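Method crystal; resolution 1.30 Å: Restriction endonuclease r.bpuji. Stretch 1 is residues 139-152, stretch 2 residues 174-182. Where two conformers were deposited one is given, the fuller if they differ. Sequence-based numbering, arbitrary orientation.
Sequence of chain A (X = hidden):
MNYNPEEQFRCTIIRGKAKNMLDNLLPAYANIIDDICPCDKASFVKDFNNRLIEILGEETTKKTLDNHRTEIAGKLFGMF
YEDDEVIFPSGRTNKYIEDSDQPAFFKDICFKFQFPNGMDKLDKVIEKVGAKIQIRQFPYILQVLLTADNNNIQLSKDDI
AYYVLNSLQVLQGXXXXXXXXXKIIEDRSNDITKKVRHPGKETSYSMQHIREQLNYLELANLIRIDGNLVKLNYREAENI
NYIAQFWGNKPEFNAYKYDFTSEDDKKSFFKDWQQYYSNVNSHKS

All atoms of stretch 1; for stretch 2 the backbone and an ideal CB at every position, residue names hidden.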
# COMPACT_ATOMS: atom_id res chain seq x y z
N PRO A 139 -5.64 -1.17 8.44
CA PRO A 139 -6.48 -1.26 9.61
C PRO A 139 -7.94 -0.85 9.33
O PRO A 139 -8.87 -1.51 9.78
CB PRO A 139 -5.79 -0.31 10.60
CG PRO A 139 -4.35 -0.42 10.23
CD PRO A 139 -4.36 -0.50 8.73
N TYR A 140 -8.13 0.23 8.60
CA TYR A 140 -9.44 0.73 8.35
C TYR A 140 -10.29 -0.28 7.53
O TYR A 140 -11.43 -0.57 7.86
CB TYR A 140 -9.39 2.09 7.65
CG TYR A 140 -10.70 2.82 7.69
CD1 TYR A 140 -11.66 2.59 6.73
CD2 TYR A 140 -11.02 3.72 8.74
CE1 TYR A 140 -12.85 3.21 6.77
CE2 TYR A 140 -12.22 4.33 8.77
CZ TYR A 140 -13.15 4.08 7.80
OH TYR A 140 -14.39 4.67 7.77
N ILE A 141 -9.71 -0.82 6.44
CA ILE A 141 -10.41 -1.82 5.60
C ILE A 141 -10.81 -3.02 6.45
O ILE A 141 -11.94 -3.50 6.38
CB ILE A 141 -9.52 -2.28 4.42
CG1 ILE A 141 -9.39 -1.18 3.38
CG2 ILE A 141 -10.11 -3.55 3.76
CD1 ILE A 141 -8.18 -1.33 2.49
N LEU A 142 -9.87 -3.51 7.25
CA LEU A 142 -10.15 -4.66 8.07
C LEU A 142 -11.32 -4.36 9.06
O LEU A 142 -12.19 -5.19 9.26
CB LEU A 142 -8.89 -5.06 8.84
CG LEU A 142 -7.81 -5.72 7.97
CD1 LEU A 142 -6.59 -5.95 8.84
CD2 LEU A 142 -8.30 -7.07 7.32
N GLN A 143 -11.34 -3.17 9.67
CA GLN A 143 -12.44 -2.83 10.54
C GLN A 143 -13.78 -2.70 9.80
O GLN A 143 -14.81 -3.11 10.30
CB GLN A 143 -12.14 -1.56 11.32
CG GLN A 143 -13.20 -1.20 12.38
CD GLN A 143 -13.22 -2.16 13.54
OE1 GLN A 143 -12.27 -2.88 13.77
NE2 GLN A 143 -14.24 -2.05 14.37
N VAL A 144 -13.75 -2.13 8.59
CA VAL A 144 -14.96 -2.06 7.77
C VAL A 144 -15.49 -3.50 7.48
O VAL A 144 -16.68 -3.77 7.60
CB VAL A 144 -14.68 -1.32 6.44
CG1 VAL A 144 -15.80 -1.56 5.41
CG2 VAL A 144 -14.49 0.17 6.68
N LEU A 145 -14.58 -4.42 7.15
CA LEU A 145 -14.98 -5.80 6.87
C LEU A 145 -15.54 -6.50 8.13
O LEU A 145 -16.53 -7.24 8.05
CB LEU A 145 -13.81 -6.59 6.28
CG LEU A 145 -13.39 -6.18 4.86
CD1 LEU A 145 -12.08 -6.84 4.50
CD2 LEU A 145 -14.48 -6.53 3.84
N LEU A 146 -14.90 -6.26 9.29
CA LEU A 146 -15.41 -6.82 10.55
C LEU A 146 -16.81 -6.30 10.82
O LEU A 146 -17.70 -7.04 11.19
CB LEU A 146 -14.50 -6.47 11.73
CG LEU A 146 -13.19 -7.26 11.83
CD1 LEU A 146 -12.28 -6.57 12.81
CD2 LEU A 146 -13.43 -8.71 12.24
N THR A 147 -16.97 -4.99 10.65
CA THR A 147 -18.24 -4.33 10.92
C THR A 147 -19.33 -4.79 9.94
O THR A 147 -20.47 -5.01 10.33
CB THR A 147 -18.08 -2.80 10.89
OG1 THR A 147 -17.09 -2.43 11.85
CG2 THR A 147 -19.41 -2.06 11.21
N ALA A 148 -18.95 -5.04 8.68
CA ALA A 148 -19.89 -5.64 7.72
C ALA A 148 -20.37 -7.01 8.22
O ALA A 148 -21.57 -7.27 8.29
CB ALA A 148 -19.22 -5.76 6.33
N ASP A 149 -19.44 -7.87 8.62
CA ASP A 149 -19.83 -9.19 9.13
C ASP A 149 -20.73 -9.07 10.37
O ASP A 149 -21.69 -9.81 10.52
CB ASP A 149 -18.60 -10.02 9.47
CG ASP A 149 -17.96 -10.64 8.26
OD1 ASP A 149 -18.59 -10.62 7.17
OD2 ASP A 149 -16.82 -11.16 8.38
N ASN A 150 -20.41 -8.12 11.24
CA ASN A 150 -21.18 -7.92 12.47
C ASN A 150 -22.61 -7.49 12.17
O ASN A 150 -23.52 -7.69 12.99
CB ASN A 150 -20.48 -6.90 13.38
CG ASN A 150 -19.22 -7.45 14.01
OD1 ASN A 150 -19.04 -8.66 14.07
ND2 ASN A 150 -18.35 -6.57 14.47
N ASN A 151 -22.80 -6.87 11.01
CA ASN A 151 -24.08 -6.41 10.57
C ASN A 151 -24.67 -7.29 9.45
O ASN A 151 -25.60 -6.88 8.75
CB ASN A 151 -23.97 -4.96 10.11
CG ASN A 151 -23.88 -4.00 11.25
OD1 ASN A 151 -24.90 -3.61 11.81
ND2 ASN A 151 -22.67 -3.66 11.66
N ASN A 152 -24.10 -8.48 9.29
CA ASN A 152 -24.66 -9.49 8.40
C ASN A 152 -24.79 -9.04 6.95
O ASN A 152 -25.75 -9.41 6.26
CB ASN A 152 -25.99 -9.98 8.96
CG ASN A 152 -25.83 -10.61 10.35
OD1 ASN A 152 -25.03 -11.52 10.53
ND2 ASN A 152 -26.56 -10.07 11.35
N UNK A 174 -12.27 11.16 8.63
CA UNK A 174 -13.45 11.79 9.23
C UNK A 174 -14.56 10.80 9.58
O UNK A 174 -15.51 11.16 10.28
CB UNK A 174 -14.00 12.85 8.28
N UNK A 175 -14.47 9.57 9.07
CA UNK A 175 -15.62 8.68 9.04
C UNK A 175 -15.35 7.38 9.79
O UNK A 175 -14.35 6.72 9.54
CB UNK A 175 -16.01 8.38 7.59
N UNK A 176 -16.32 6.97 10.63
CA UNK A 176 -16.25 5.67 11.31
C UNK A 176 -16.74 4.52 10.40
O UNK A 176 -17.69 4.68 9.64
CB UNK A 176 -17.08 5.71 12.59
N UNK A 177 -16.08 3.36 10.48
CA UNK A 177 -16.53 2.21 9.70
C UNK A 177 -18.02 1.92 9.79
O UNK A 177 -18.64 1.65 8.79
CB UNK A 177 -15.76 0.97 10.15
N UNK A 178 -18.63 2.08 10.95
CA UNK A 178 -20.07 1.83 11.03
C UNK A 178 -20.88 2.81 10.16
O UNK A 178 -21.93 2.45 9.63
CB UNK A 178 -20.53 1.93 12.49
N UNK A 179 -20.40 4.04 10.03
CA UNK A 179 -21.05 4.99 9.11
C UNK A 179 -21.02 4.51 7.66
O UNK A 179 -21.96 4.74 6.91
CB UNK A 179 -20.37 6.36 9.21
N UNK A 180 -19.91 3.89 7.25
CA UNK A 180 -19.77 3.37 5.91
C UNK A 180 -20.77 2.24 5.71
O UNK A 180 -21.51 2.20 4.73
CB UNK A 180 -18.34 2.89 5.65
N UNK A 181 -20.81 1.32 6.68
CA UNK A 181 -21.69 0.19 6.60
C UNK A 181 -23.16 0.62 6.57
O UNK A 181 -23.95 0.14 5.76
CB UNK A 181 -21.43 -0.75 7.78
N UNK A 182 -23.53 1.55 7.42
CA UNK A 182 -24.92 2.03 7.44
C UNK A 182 -25.31 2.68 6.10
O UNK A 182 -26.42 2.46 5.58
CB UNK A 182 -25.11 3.03 8.58

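Position 174 lies in the loop before the helix. Its CA-to-CB bond points away, and no atom of stretch 1 is within 5.5 Å of its ideal CB. Almost any side chain would suit. It is K174, with chi1 m and the rest of the chain extended.

Position 175 has extended backbone angles, and its CB points sideways, 4.0 Å from Y140 OH. Its carbonyl faces that hydroxyl, an anchor that does not depend on the side chain. The residue is I175, whose side chain leads away from stretch 1. Y140 OH donates a hydrogen bond to I175 O at 2.7 Å, near the plane of the ring.

Position 176 is the N-cap, and its CB points away from stretch 1. A capping Ser, Asp or Asn would be a common choice, but a polar chain of any length has room. It is K176. Its backbone N is bonded to the side chain at 179.

Position 177 opens the helix with phi -48°, and its CB points toward stretch 1. The ideal CB is 3.8 Å from V144 CG2 and 4.0 Å from both T147 OG1 and Q143 CG. A compact apolar residue would suit; proline also fits the phi and the first helical turn, which needs no amide donor. It is P177, a knob among Y140, Q143, V144 and T147. P177 CG lies over one face of the Y140 ring, 4.1 Å from its centroid, in a CH-pi contact.

Position 178 points sideways, with its CB 4.3 Å from T147 CG2. A chain long enough to turn back could cover T147 and N151; Leu, Ile or Met would do. It is I178. Its CD1 is 3.7 Å from T147 CG2 and also 3.7 Å from N151 ND2, whose amide donates to T147 O.

Position 179 points sideways, clear of stretch 1. A polar residue is reasonable. It is E179, whose OE2 accepts a hydrogen bond from K176 N at 2.8 Å.

Position 180 points toward stretch 1, but its CB is 4.8 Å from both Y140 OH and V144 CG2. A small or branched apolar residue would suit. It is V180, with CG2 3.7 Å from Y140 OH.

Position 181 points toward stretch 1, with its CB 4.2 Å from T147 CG2. V144, A148 and N151 also line the approach, so a medium or large aliphatic chain is expected. It is I181. Its CD1 packs 3.8 Å from A148 CB, and its CG1 is 3.7 Å from T147 CG2.

Position 182 points sideways into open space. Polar residues suit it. It is E182.

Stretch 2 174-182: KIKPIEVIE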
# COMPACT_ATOMS: atom_id res chain seq x y z
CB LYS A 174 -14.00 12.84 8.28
CG LYS A 174 -13.10 14.07 8.14
CD LYS A 174 -13.67 15.04 7.15
CE LYS A 174 -12.75 16.21 6.90
NZ LYS A 174 -13.25 17.09 5.79
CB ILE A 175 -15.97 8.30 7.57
CG1 ILE A 175 -16.13 9.56 6.69
CG2 ILE A 175 -17.21 7.43 7.51
CD1 ILE A 175 -17.24 10.53 7.17
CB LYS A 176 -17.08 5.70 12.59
CG LYS A 176 -16.59 6.76 13.59
CD LYS A 176 -17.08 6.48 14.99
CE LYS A 176 -16.50 7.49 15.99
NZ LYS A 176 -15.05 7.23 16.30
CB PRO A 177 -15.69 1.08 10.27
CG PRO A 177 -14.41 1.74 10.59
CD PRO A 177 -14.84 3.06 11.21
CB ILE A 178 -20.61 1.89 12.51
CG1 ILE A 178 -22.09 1.45 12.51
CG2 ILE A 178 -20.43 3.30 13.15
CD1 ILE A 178 -22.31 -0.02 12.11
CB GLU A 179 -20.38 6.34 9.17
CG GLU A 179 -20.57 7.06 10.44
CD GLU A 179 -19.83 8.38 10.45
OE1 GLU A 179 -20.32 9.35 9.81
OE2 GLU A 179 -18.73 8.43 11.03
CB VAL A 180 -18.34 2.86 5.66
CG1 VAL A 180 -18.25 2.17 4.30
CG2 VAL A 180 -17.35 4.02 5.73
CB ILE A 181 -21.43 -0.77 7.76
CG1 ILE A 181 -20.02 -1.43 7.59
CG2 ILE A 181 -22.56 -1.81 7.88
CD1 ILE A 181 -19.71 -1.96 6.20
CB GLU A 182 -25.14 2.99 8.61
CG GLU A 182 -25.15 2.27 9.97
CD GLU A 182 -25.14 3.21 11.19
OE1 GLU A 182 -24.81 4.41 11.04
OE2 GLU A 182 -25.42 2.73 12.31
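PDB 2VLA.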